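Local coordinates for lipoteichoic acid primase (PDB 4UOP), which belongs to the sulfatase family of alpha/beta enzymes and has an extracellular catalytic domain that carries a bound magnesium ion, at residues Lys58-Val63 against Asp276-Val280; Val37-Val43 against Ile357-Thr361; Pro191-Tyr197 against Leu218-Ser222; Trp113-Thr117 against Ile136-Pro140; Phe100-Lys105 against Val371-Tyr375. All blocks are in the same frame, centred on the assembly; numbering follows the deposited sequence.

Contact 1: residues Lys58-Val63 against Asp276-Val280; sequences KNLIIV and DSVVV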
# COMPACT_ATOMS: atom_id res chain seq x y z
N LYS B 58 31.37 -19.54 11.64
CA LYS B 58 30.24 -20.37 11.99
C LYS B 58 29.16 -20.27 10.92
O LYS B 58 29.12 -19.31 10.15
CB LYS B 58 29.68 -19.96 13.35
CG LYS B 58 30.69 -19.97 14.48
CD LYS B 58 31.38 -21.30 14.67
CE LYS B 58 32.33 -21.23 15.86
NZ LYS B 58 33.22 -22.43 15.92
N ASN B 59 28.29 -21.27 10.88
CA ASN B 59 27.16 -21.24 9.96
C ASN B 59 26.14 -20.22 10.46
O ASN B 59 26.26 -19.71 11.58
CB ASN B 59 26.51 -22.62 9.85
CG ASN B 59 27.51 -23.69 9.54
OD1 ASN B 59 28.10 -23.70 8.48
ND2 ASN B 59 27.72 -24.60 10.48
N LEU B 60 25.14 -19.94 9.63
CA LEU B 60 24.05 -19.01 9.97
C LEU B 60 22.72 -19.66 9.58
O LEU B 60 22.50 -20.02 8.42
CB LEU B 60 24.21 -17.70 9.23
CG LEU B 60 23.11 -16.64 9.38
CD1 LEU B 60 22.96 -16.23 10.83
CD2 LEU B 60 23.44 -15.45 8.50
N ILE B 61 21.86 -19.83 10.57
CA ILE B 61 20.50 -20.32 10.36
C ILE B 61 19.53 -19.25 10.87
O ILE B 61 19.59 -18.83 12.04
CB ILE B 61 20.27 -21.64 11.07
CG1 ILE B 61 21.20 -22.71 10.52
CG2 ILE B 61 18.80 -22.04 10.96
CD1 ILE B 61 21.32 -23.94 11.40
N ILE B 62 18.63 -18.79 10.01
CA ILE B 62 17.66 -17.78 10.38
C ILE B 62 16.26 -18.31 10.08
O ILE B 62 16.00 -18.79 8.96
CB ILE B 62 17.87 -16.48 9.59
CG1 ILE B 62 19.29 -15.94 9.86
CG2 ILE B 62 16.80 -15.46 9.95
CD1 ILE B 62 19.56 -14.61 9.21
N VAL B 63 15.40 -18.29 11.09
CA VAL B 63 14.02 -18.75 10.93
C VAL B 63 13.07 -17.57 11.15
O VAL B 63 13.08 -16.93 12.19
CB VAL B 63 13.64 -19.88 11.90
CG1 VAL B 63 12.24 -20.37 11.58
CG2 VAL B 63 14.64 -21.02 11.83
N ASP B 276 27.84 -25.04 16.20
CA ASP B 276 28.67 -24.49 15.15
C ASP B 276 27.95 -23.44 14.29
O ASP B 276 28.38 -23.17 13.17
CB ASP B 276 29.17 -25.63 14.25
CG ASP B 276 30.64 -25.98 14.48
OD1 ASP B 276 31.24 -25.53 15.50
OD2 ASP B 276 31.20 -26.72 13.62
N SER B 277 26.89 -22.83 14.83
CA SER B 277 26.03 -21.93 14.06
C SER B 277 25.52 -20.75 14.87
O SER B 277 25.19 -20.90 16.05
CB SER B 277 24.80 -22.68 13.51
OG SER B 277 25.18 -23.75 12.69
N VAL B 278 25.43 -19.59 14.22
CA VAL B 278 24.63 -18.48 14.70
C VAL B 278 23.21 -18.82 14.29
O VAL B 278 22.96 -19.21 13.15
CB VAL B 278 25.04 -17.16 14.04
CG1 VAL B 278 24.13 -16.01 14.46
CG2 VAL B 278 26.50 -16.84 14.38
N VAL B 279 22.28 -18.71 15.23
CA VAL B 279 20.88 -18.97 14.94
C VAL B 279 20.04 -17.78 15.40
O VAL B 279 20.20 -17.31 16.54
CB VAL B 279 20.40 -20.27 15.59
CG1 VAL B 279 18.96 -20.53 15.20
CG2 VAL B 279 21.27 -21.45 15.16
N VAL B 280 19.21 -17.28 14.50
CA VAL B 280 18.34 -16.14 14.74
C VAL B 280 16.89 -16.57 14.47
O VAL B 280 16.62 -17.20 13.44
CB VAL B 280 18.66 -14.96 13.80
CG1 VAL B 280 17.82 -13.75 14.15
CG2 VAL B 280 20.14 -14.63 13.85
O HOH W 1 32.05 -24.00 17.82
O HOH W 2 30.36 -26.03 10.97
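With CG anti to its carbonyl carbon (chi1 -56°) and a bend at the second torsion, the chain of Lys58 folds over the backbone carbonyl of Asp276: CB stands 3.5 Å from Asp276 O, and NZ arrives beside the carboxylate. The two side chains cross at about a right angle. Their salt bridge, Lys58 NZ to Asp276 OD1, is long at 3.7 Å, and a water that accepts from the lysine and donates to the aspartate closes the gap. A second water links Asn59 ND2 to Asp276 OD2 in the same manner. Asn59 has CG anti to its carbonyl carbon (chi1 -51°), which carries ND2 over to Ser277 OG in a weak bond of 3.5 Å; this hydroxyl is held mainly by Ile273 O, while Asn59 OD1 accepts from Phe214 N. Past this polar end the two strands run parallel, 15° apart. Asn59 N donates to Asp276 O, and Asn59 O takes Val278 N at 2.8 Å. Ile61, two residues on, turns both its N and its O to the same strand, with N on Val278 O at 2.9 Å and O receiving Val280 N; Val63 N completes the ladder on Val280 O. Leu60, Ile62, Val278 and Val280 share one face, where Leu60 CD1 meets Val278 CG1 at 3.8 Å and Ile62 lies side by side with Val280. Ile61 and Val279 pack on the other. Within the mixed central sheet of the sulfatase-like fold, strand 59-65 runs between the parallel strands 214-219 and 277-283; strand 319-322 continues the sheet antiparallel beyond 277-283.

Contact 2: residues Val37-Val43 against Ile357-Thr361; sequences VNDIKGV and IMFGT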
# COMPACT_ATOMS: atom_id res chain seq x y z
N VAL B 37 24.61 7.71 4.92
CA VAL B 37 23.40 7.08 5.45
C VAL B 37 23.51 6.95 6.96
O VAL B 37 22.60 7.33 7.69
CB VAL B 37 23.14 5.72 4.79
CG1 VAL B 37 22.13 4.89 5.58
CG2 VAL B 37 22.67 5.93 3.36
N ASN B 38 24.64 6.43 7.43
CA ASN B 38 24.85 6.28 8.87
C ASN B 38 24.79 7.62 9.60
O ASN B 38 24.21 7.71 10.67
CB ASN B 38 26.18 5.56 9.16
CG ASN B 38 26.20 4.13 8.66
OD1 ASN B 38 25.17 3.53 8.34
ND2 ASN B 38 27.39 3.56 8.58
N ASP B 39 25.41 8.66 9.03
CA ASP B 39 25.36 10.01 9.61
C ASP B 39 23.95 10.56 9.68
O ASP B 39 23.57 11.18 10.67
CB ASP B 39 26.25 10.98 8.80
CG ASP B 39 27.74 10.72 8.97
OD1 ASP B 39 28.14 10.04 9.94
OD2 ASP B 39 28.52 11.22 8.13
N ILE B 40 23.16 10.35 8.63
CA ILE B 40 21.75 10.78 8.63
C ILE B 40 20.96 10.10 9.76
O ILE B 40 20.21 10.76 10.47
CB ILE B 40 21.08 10.51 7.26
CG1 ILE B 40 21.67 11.46 6.20
CG2 ILE B 40 19.57 10.70 7.35
CD1 ILE B 40 21.38 11.04 4.78
N LYS B 41 21.16 8.79 9.93
CA LYS B 41 20.46 8.06 10.99
C LYS B 41 20.86 8.57 12.37
O LYS B 41 20.03 8.68 13.26
CB LYS B 41 20.71 6.55 10.90
CG LYS B 41 19.79 5.74 11.82
CD LYS B 41 19.83 4.26 11.51
CE LYS B 41 18.75 3.48 12.28
NZ LYS B 41 18.88 2.01 12.01
N GLY B 42 22.13 8.90 12.53
CA GLY B 42 22.61 9.55 13.74
C GLY B 42 22.67 8.66 14.96
O GLY B 42 22.67 9.16 16.06
N VAL B 43 22.70 7.34 14.77
CA VAL B 43 22.83 6.42 15.90
C VAL B 43 24.31 6.14 16.10
O VAL B 43 25.02 5.83 15.15
CB VAL B 43 22.07 5.10 15.66
CG1 VAL B 43 22.36 4.11 16.76
CG2 VAL B 43 20.58 5.38 15.58
N ILE B 357 25.89 -0.06 1.55
CA ILE B 357 24.94 0.81 2.22
C ILE B 357 23.98 -0.06 3.04
O ILE B 357 23.44 -1.05 2.53
CB ILE B 357 24.19 1.68 1.20
CG1 ILE B 357 25.15 2.75 0.65
CG2 ILE B 357 22.98 2.35 1.83
CD1 ILE B 357 24.77 3.31 -0.69
N MET B 358 23.85 0.25 4.32
CA MET B 358 22.91 -0.43 5.22
C MET B 358 22.16 0.64 6.00
O MET B 358 22.77 1.52 6.60
CB MET B 358 23.65 -1.38 6.19
CG MET B 358 24.32 -2.60 5.52
SD MET B 358 24.99 -3.77 6.73
CE MET B 358 26.23 -2.76 7.59
N PHE B 359 20.83 0.58 5.97
CA PHE B 359 20.01 1.53 6.72
C PHE B 359 19.78 1.05 8.14
O PHE B 359 19.40 1.83 9.00
CB PHE B 359 18.70 1.80 6.00
CG PHE B 359 18.89 2.59 4.75
CD1 PHE B 359 19.31 1.98 3.58
CD2 PHE B 359 18.75 3.97 4.77
CE1 PHE B 359 19.54 2.74 2.43
CE2 PHE B 359 18.97 4.73 3.63
CZ PHE B 359 19.37 4.11 2.46
N GLY B 360 20.02 -0.23 8.38
CA GLY B 360 19.99 -0.78 9.73
C GLY B 360 21.27 -0.51 10.48
O GLY B 360 22.26 -0.03 9.89
N THR B 361 21.25 -0.84 11.77
CA THR B 361 22.34 -0.62 12.70
C THR B 361 22.64 -1.91 13.47
O THR B 361 21.73 -2.69 13.78
CB THR B 361 21.95 0.50 13.69
OG1 THR B 361 21.59 1.68 12.95
CG2 THR B 361 23.06 0.82 14.66
O HOH W 3 25.23 2.72 5.52
O HOH W 4 24.68 0.69 9.29
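Val37 lays its CG1 methyl over one face of the Phe359 ring, 3.9 Å from the centroid and 24° off the ring normal, a CH-pi contact displaced toward the rim at CD2. With CG1 anti to the backbone N (chi1 164°), the second methyl, CG2, is left to meet Ile357 CG2 at 3.9 Å. CG1 also lies 3.6 Å from Met358 O. One residue on, Asn38 uses water rather than direct bonds: one water lies between Asn38 OD1 and Met358 N, and another sits between Asn38 OD1 and Gly360 O. These contacts join the N-terminal helix 34-41 to the loop between helix 341-348 and strand 371-373, and helix 412-433 borders both, touching Ile40 from one segment and Ile357 and Phe359 from the other. Gly42 is the first residue to leave the helix, with a positive phi that suits a glycine, although Gly42 N still bonds to Asn38 O. Lys41, the last residue of the helix, stretches out fully, crossing Thr361 obliquely, and its ammonium donates to Thr361 OG1 at 2.9 Å and Phe359 O at 3.1 Å; both bonds are less sure, since the place of NZ is uncertain. Asp340 stands nearby as a weak, long ion-pair partner of the lysine and also accepts from Thr361 N. Beyond the helix, Val43 CG1 touches Thr361 CG2 at 4.0 Å.

Contact 3: residues Pro191-Tyr197 against Leu218-Ser222; sequences PSDEVLY and LISVS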
# COMPACT_ATOMS: atom_id res chain seq x y z
N PRO B 191 2.80 -27.45 2.57
CA PRO B 191 3.27 -28.39 3.57
C PRO B 191 3.58 -27.73 4.92
O PRO B 191 3.99 -26.56 4.98
CB PRO B 191 4.51 -29.01 2.93
CG PRO B 191 4.23 -28.94 1.46
CD PRO B 191 3.42 -27.69 1.25
N SER B 192 3.38 -28.50 5.98
CA SER B 192 3.47 -28.01 7.34
C SER B 192 4.88 -27.56 7.68
O SER B 192 5.84 -27.92 6.99
CB SER B 192 3.06 -29.12 8.30
OG SER B 192 3.98 -30.19 8.24
N ASP B 193 5.00 -26.78 8.76
CA ASP B 193 6.31 -26.46 9.32
C ASP B 193 7.11 -27.73 9.65
O ASP B 193 8.32 -27.72 9.54
CB ASP B 193 6.19 -25.62 10.60
CG ASP B 193 5.68 -24.20 10.34
OD1 ASP B 193 5.51 -23.78 9.17
OD2 ASP B 193 5.46 -23.50 11.35
N GLU B 194 6.44 -28.81 10.07
CA GLU B 194 7.15 -30.07 10.30
C GLU B 194 7.87 -30.54 9.03
O GLU B 194 9.01 -30.97 9.10
CB GLU B 194 6.22 -31.19 10.80
CG GLU B 194 6.97 -32.46 11.17
CD GLU B 194 6.13 -33.45 11.98
OE1 GLU B 194 4.88 -33.33 11.99
OE2 GLU B 194 6.72 -34.34 12.63
N VAL B 195 7.21 -30.44 7.89
CA VAL B 195 7.82 -30.85 6.61
C VAL B 195 8.96 -29.87 6.24
O VAL B 195 10.00 -30.30 5.74
CB VAL B 195 6.76 -30.92 5.49
CG1 VAL B 195 7.40 -31.15 4.14
CG2 VAL B 195 5.73 -32.02 5.79
N LEU B 196 8.74 -28.58 6.49
CA LEU B 196 9.78 -27.56 6.25
C LEU B 196 11.07 -27.96 6.94
O LEU B 196 12.12 -28.09 6.29
CB LEU B 196 9.31 -26.18 6.74
CG LEU B 196 10.36 -25.07 6.79
CD1 LEU B 196 10.79 -24.69 5.38
CD2 LEU B 196 9.82 -23.88 7.54
N TYR B 197 10.97 -28.23 8.24
CA TYR B 197 12.17 -28.50 9.02
C TYR B 197 12.77 -29.88 8.71
O TYR B 197 13.99 -30.04 8.64
CB TYR B 197 11.89 -28.37 10.52
CG TYR B 197 11.44 -26.98 10.93
CD1 TYR B 197 12.18 -25.85 10.56
CD2 TYR B 197 10.30 -26.79 11.69
CE1 TYR B 197 11.76 -24.58 10.93
CE2 TYR B 197 9.88 -25.53 12.08
CZ TYR B 197 10.62 -24.41 11.68
OH TYR B 197 10.19 -23.14 12.05
N LEU B 218 14.92 -19.97 6.63
CA LEU B 218 13.70 -20.74 6.60
C LEU B 218 12.53 -19.82 6.92
O LEU B 218 12.59 -19.03 7.88
CB LEU B 218 13.75 -21.89 7.61
CG LEU B 218 14.78 -22.99 7.33
CD1 LEU B 218 16.15 -22.61 7.84
CD2 LEU B 218 14.37 -24.30 7.98
N ILE B 219 11.47 -19.90 6.11
CA ILE B 219 10.30 -19.06 6.28
C ILE B 219 9.15 -20.01 6.65
O ILE B 219 8.77 -20.77 5.85
CB ILE B 219 9.94 -18.33 4.96
CG1 ILE B 219 11.19 -17.67 4.38
CG2 ILE B 219 8.90 -17.28 5.17
CD1 ILE B 219 11.68 -16.58 5.24
N SER B 220 8.65 -19.90 7.87
CA SER B 220 7.56 -20.75 8.34
C SER B 220 6.22 -20.33 7.76
O SER B 220 6.15 -19.28 7.19
CB SER B 220 7.50 -20.76 9.86
OG SER B 220 6.81 -19.69 10.32
N VAL B 221 5.20 -21.18 7.84
CA VAL B 221 3.94 -20.82 7.26
C VAL B 221 2.70 -21.33 7.97
O VAL B 221 1.68 -20.86 7.72
CB VAL B 221 3.89 -21.17 5.76
CG1 VAL B 221 3.56 -22.60 5.57
CG2 VAL B 221 2.90 -20.31 5.02
N SER B 222 2.86 -22.30 8.83
CA SER B 222 1.71 -22.97 9.43
C SER B 222 0.86 -22.04 10.31
O SER B 222 -0.29 -22.28 10.53
CB SER B 222 2.10 -24.23 10.19
OG SER B 222 2.56 -25.20 9.31
O HOH W 5 1.80 -25.11 6.63
O HOH W 6 4.53 -20.90 11.11
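Asp193 and the loop Ser220-Ser222 hold each other in a compact polar knot. Asp193 OD1 accepts two backbone N-H groups: Val221 N arrives at 2.9 Å on the syn lone pair in an almost straight bond (179°), and Ser222 N at 3.1 Å from above the carboxylate plane. In return Asp193 N, in the first turn of helix 193-209, donates to Ser222 OG at 3.0 Å. Having CG anti to the carbonyl carbon (chi1 -69°) keeps the carboxylate beside its own backbone N, so both exchanges take place side by side. Ser192 is the N-cap of the helix, its OG accepting from Val195 N and bonding to Asp185. Deeper in, the fit is apolar: Leu218 CD2 meets the edge of the Tyr197 ring at CD1, 3.7 Å away, while Leu196 CG faces Leu218 CD2 at 4.3 Å. The looser side is bridged by water. Val221 CG1 comes no nearer to Pro191 O than 4.0 Å, one water connects Pro191 O with Ser222 OG, and a second donates to Asp193 OD2 and bridges to Ser220 OG. In this alpha/beta fold the helix leads back into the sheet through strand 214-219, and Ser220 OG accepts from the backbone N of Glu66, a magnesium ligand. Two N-H donors on one oxygen, with a helix N-terminus beside it, would probably favour a charged carboxylate on Asp193.

Contact 4: residues Trp113-Thr117 against Ile136-Pro140; sequences WSVYT and IPSMP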
# COMPACT_ATOMS: atom_id res chain seq x y z
N TRP B 113 12.46 -8.69 2.68
CA TRP B 113 13.17 -7.56 2.06
C TRP B 113 14.07 -6.83 3.06
O TRP B 113 15.25 -6.55 2.78
CB TRP B 113 12.17 -6.57 1.43
CG TRP B 113 12.87 -5.38 0.84
CD1 TRP B 113 13.19 -4.23 1.49
CD2 TRP B 113 13.40 -5.26 -0.48
NE1 TRP B 113 13.87 -3.38 0.64
CE2 TRP B 113 14.01 -3.99 -0.57
CE3 TRP B 113 13.41 -6.09 -1.60
CZ2 TRP B 113 14.63 -3.55 -1.74
CZ3 TRP B 113 14.02 -5.65 -2.76
CH2 TRP B 113 14.61 -4.39 -2.82
N SER B 114 13.47 -6.47 4.19
CA SER B 114 14.14 -5.74 5.26
C SER B 114 15.35 -6.50 5.79
O SER B 114 16.44 -5.95 5.95
CB SER B 114 13.17 -5.47 6.42
OG SER B 114 12.20 -4.52 6.05
N VAL B 115 15.15 -7.78 6.03
CA VAL B 115 16.21 -8.60 6.59
C VAL B 115 17.36 -8.82 5.59
O VAL B 115 18.53 -8.64 5.95
CB VAL B 115 15.64 -9.93 7.12
CG1 VAL B 115 16.75 -10.86 7.57
CG2 VAL B 115 14.68 -9.64 8.26
N TYR B 116 17.05 -9.17 4.35
CA TYR B 116 18.11 -9.47 3.39
C TYR B 116 18.89 -8.23 2.94
O TYR B 116 20.09 -8.33 2.70
CB TYR B 116 17.57 -10.18 2.14
CG TYR B 116 16.74 -11.42 2.39
CD1 TYR B 116 16.96 -12.23 3.49
CD2 TYR B 116 15.74 -11.80 1.50
CE1 TYR B 116 16.19 -13.36 3.71
CE2 TYR B 116 14.97 -12.91 1.71
CZ TYR B 116 15.19 -13.69 2.82
OH TYR B 116 14.40 -14.80 3.04
N THR B 117 18.20 -7.10 2.79
CA THR B 117 18.77 -5.91 2.14
C THR B 117 19.21 -4.81 3.11
O THR B 117 20.01 -3.95 2.71
CB THR B 117 17.80 -5.25 1.12
OG1 THR B 117 16.70 -4.61 1.79
CG2 THR B 117 17.29 -6.27 0.13
N ILE B 136 20.87 -6.75 -6.31
CA ILE B 136 20.67 -6.13 -5.02
C ILE B 136 21.76 -6.54 -4.04
O ILE B 136 21.88 -7.72 -3.73
CB ILE B 136 19.28 -6.49 -4.44
CG1 ILE B 136 18.17 -6.18 -5.47
CG2 ILE B 136 19.02 -5.70 -3.17
CD1 ILE B 136 16.79 -6.68 -5.08
N PRO B 137 22.54 -5.57 -3.53
CA PRO B 137 23.46 -5.88 -2.44
C PRO B 137 22.68 -6.40 -1.23
O PRO B 137 21.59 -5.91 -0.95
CB PRO B 137 24.12 -4.54 -2.13
CG PRO B 137 23.93 -3.71 -3.36
CD PRO B 137 22.60 -4.15 -3.90
N SER B 138 23.24 -7.38 -0.54
CA SER B 138 22.46 -8.11 0.43
C SER B 138 23.30 -8.95 1.35
O SER B 138 24.52 -9.11 1.16
CB SER B 138 21.48 -9.02 -0.30
OG SER B 138 22.14 -10.16 -0.79
N MET B 139 22.64 -9.49 2.35
CA MET B 139 23.26 -10.41 3.29
C MET B 139 23.72 -11.70 2.62
O MET B 139 24.86 -12.11 2.81
CB MET B 139 22.31 -10.70 4.48
CG MET B 139 22.77 -11.81 5.41
SD MET B 139 22.20 -11.61 7.10
CE MET B 139 20.42 -11.68 6.87
N PRO B 140 22.83 -12.38 1.85
CA PRO B 140 23.30 -13.59 1.17
C PRO B 140 24.42 -13.33 0.15
O PRO B 140 25.33 -14.13 0.02
CB PRO B 140 22.04 -14.14 0.49
CG PRO B 140 21.03 -13.07 0.56
CD PRO B 140 21.37 -12.23 1.74
O HOH W 7 21.13 -3.33 -0.52
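Met139 opens helix 139-144 and packs on the C-terminal end of helix 107-117, a helix-to-helix join with Ser138 as N-cap, within the alpha/beta fold of the sulfatase family. Its backbone N makes the one direct hydrogen bond of the contact, to Tyr116 O at 2.8 Å, nearly along the C=O axis. From there the side chain can be followed outward. CB passes 3.7 Å from the same Tyr116 O; CG, anti to the backbone N (chi1 171°), carries the chain alongside Val115; SD approaches Leu60 of strand 59-65; and the bend at the last torsion turns CE back on Val115, 3.8 Å from its CG1 and 3.7 Å from its O. The same methyl reaches Ile62, so the methionine fills the seam between helix and sheet. Ser138 OG caps Arg141 N and also bonds to Val170 O. At the other end of the contact, Ile136 crosses Trp113 at about a right angle, its CD1 lying 3.8 Å from Trp113 CZ3, and its CG2 methyl meets Thr117 CG2 at 3.8 Å. Tyr116 sends its ring to strand 214-219 and its hydroxyl to Glu112. Thr117 OG1 sits over one face of the indole and donates to Trp113 O at 2.6 Å, while Thr117 N reaches that oxygen from the opposite face of the carbonyl plane.

Contact 5: residues Phe100-Lys105 against Val371-Tyr375; sequences FQTVSK and VPERY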
# COMPACT_ATOMS: atom_id res chain seq x y z
N PHE B 100 11.07 -4.62 16.58
CA PHE B 100 9.90 -4.21 15.80
C PHE B 100 9.89 -4.66 14.36
O PHE B 100 10.92 -4.75 13.71
CB PHE B 100 9.77 -2.70 15.82
CG PHE B 100 9.59 -2.12 17.18
CD1 PHE B 100 8.33 -2.08 17.77
CD2 PHE B 100 10.68 -1.62 17.89
CE1 PHE B 100 8.16 -1.52 19.03
CE2 PHE B 100 10.51 -1.07 19.15
CZ PHE B 100 9.26 -1.03 19.72
N GLN B 101 8.69 -4.97 13.86
CA GLN B 101 8.48 -5.22 12.45
C GLN B 101 8.76 -3.94 11.65
O GLN B 101 8.49 -2.85 12.13
CB GLN B 101 7.03 -5.67 12.19
CG GLN B 101 5.98 -4.65 12.59
CD GLN B 101 4.56 -5.09 12.24
OE1 GLN B 101 4.07 -6.07 12.78
NE2 GLN B 101 3.91 -4.36 11.35
N THR B 102 9.29 -4.10 10.45
CA THR B 102 9.47 -3.01 9.52
C THR B 102 8.92 -3.48 8.17
O THR B 102 9.68 -3.93 7.31
CB THR B 102 10.95 -2.57 9.39
OG1 THR B 102 11.79 -3.67 8.98
CG2 THR B 102 11.46 -2.02 10.71
N VAL B 103 7.60 -3.41 8.03
CA VAL B 103 6.94 -3.94 6.85
C VAL B 103 6.01 -2.89 6.26
O VAL B 103 5.78 -1.86 6.87
CB VAL B 103 6.17 -5.26 7.13
CG1 VAL B 103 7.12 -6.33 7.64
CG2 VAL B 103 5.03 -5.06 8.11
N SER B 104 5.49 -3.17 5.08
CA SER B 104 4.65 -2.24 4.36
C SER B 104 3.46 -2.98 3.72
O SER B 104 2.71 -3.65 4.42
CB SER B 104 5.53 -1.54 3.31
OG SER B 104 4.78 -0.59 2.63
N LYS B 105 3.33 -2.89 2.39
CA LYS B 105 2.16 -3.39 1.66
C LYS B 105 2.04 -4.91 1.66
O LYS B 105 0.94 -5.47 1.72
CB LYS B 105 2.28 -2.96 0.17
CG LYS B 105 1.43 -1.76 -0.22
CD LYS B 105 1.70 -1.27 -1.65
CE LYS B 105 0.64 -1.81 -2.62
NZ LYS B 105 1.03 -1.85 -4.07
N VAL B 371 13.63 2.98 15.23
CA VAL B 371 13.09 2.28 14.08
C VAL B 371 12.01 3.10 13.39
O VAL B 371 10.89 3.20 13.92
CB VAL B 371 12.50 0.91 14.49
CG1 VAL B 371 12.08 0.15 13.26
CG2 VAL B 371 13.51 0.11 15.30
N PRO B 372 12.33 3.69 12.22
CA PRO B 372 11.32 4.34 11.39
C PRO B 372 10.24 3.37 10.90
O PRO B 372 10.55 2.22 10.59
CB PRO B 372 12.12 4.88 10.21
CG PRO B 372 13.50 5.04 10.75
CD PRO B 372 13.68 3.87 11.65
N GLU B 373 9.00 3.86 10.80
CA GLU B 373 7.88 3.07 10.29
C GLU B 373 7.16 3.82 9.20
O GLU B 373 7.21 5.04 9.15
CB GLU B 373 6.92 2.74 11.43
CG GLU B 373 7.55 1.90 12.53
CD GLU B 373 7.76 0.45 12.15
OE1 GLU B 373 7.21 -0.01 11.13
OE2 GLU B 373 8.48 -0.25 12.88
N ARG B 374 6.48 3.09 8.32
CA ARG B 374 5.70 3.71 7.26
C ARG B 374 4.50 2.87 6.87
O ARG B 374 4.27 1.80 7.43
CB ARG B 374 6.60 3.95 6.03
CG ARG B 374 6.89 2.70 5.22
CD ARG B 374 8.09 2.84 4.29
NE ARG B 374 8.12 4.11 3.57
CZ ARG B 374 9.01 4.42 2.63
NH1 ARG B 374 9.93 3.54 2.24
NH2 ARG B 374 8.97 5.61 2.06
N TYR B 375 3.73 3.40 5.92
CA TYR B 375 2.58 2.71 5.31
C TYR B 375 1.37 2.64 6.21
O TYR B 375 0.34 3.19 5.88
CB TYR B 375 2.95 1.32 4.82
CG TYR B 375 1.86 0.70 3.99
CD1 TYR B 375 1.49 1.25 2.77
CD2 TYR B 375 1.17 -0.41 4.45
CE1 TYR B 375 0.50 0.67 2.00
CE2 TYR B 375 0.17 -1.00 3.69
CZ TYR B 375 -0.17 -0.44 2.47
OH TYR B 375 -1.16 -0.99 1.71
O HOH W 8 5.83 -2.21 10.07
O HOH W 9 7.14 0.18 8.25
O HOH W 10 3.58 -1.04 8.38
O HOH W 11 -1.41 -3.54 1.84
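Glu373 OE1, whose carboxylate lies against the Gln101 carbonyl, is met by two waters, at 2.8 and 2.9 Å. The first of them accepts from Gln101 NE2 and Val103 N; the second accepts from Arg374 N and also lies close to Val103 O, so water ties the two backbones where no clear direct bond does. Glu373 OE2 comes within 2.7 Å of Gln101 O, close enough to suggest that the acid group carries a proton. Alongside, Thr102 CG2 presses on Val371 CG1 at 3.4 Å, tighter than usual van der Waals contact, and Phe100 CD2 touches Val371 CG2. At the far end Tyr375, with CG anti to the backbone N (chi1 -170°), lays one ring face over the Lys105 backbone; Lys105 CG lies 3.3 Å from Tyr375 OH, and a water joins that hydroxyl to Lys105 O. Ser104 OG, bonded to Ser122 O, stands 3.4 Å from Tyr375 CB. Met225 and Pro226 of the second subunit pack on Lys105 and Tyr375. The arrangement sets the edge strand of the small antiparallel sheet against the loop leading into helix 107-117, which supplies the magnesium ligand Thr108.

Contacts 1 and 3 share the central sheet: Ile62 O and Leu218 N lie 2.8 Å apart, a probable hydrogen bond between strands 59-65 and 214-219. Contact 4 covers that sheet, packing Met139 CE on Ile62 CD1 at 3.8 Å and Tyr116 OH on Ile219 CD1 at 3.9 Å. It also joins contact 5, where Ser114 OG is 2.9 Å from Thr102 O. Contact 2 touches none of the others and is centred about 34 Å from contact 3. The magnesium ion, held by Glu66, Thr108, Asp284 and His285, is about 7 Å from the Ile219 side chain, 8 Å from that of Val103 and 12 Å from those of Val63 and Val115.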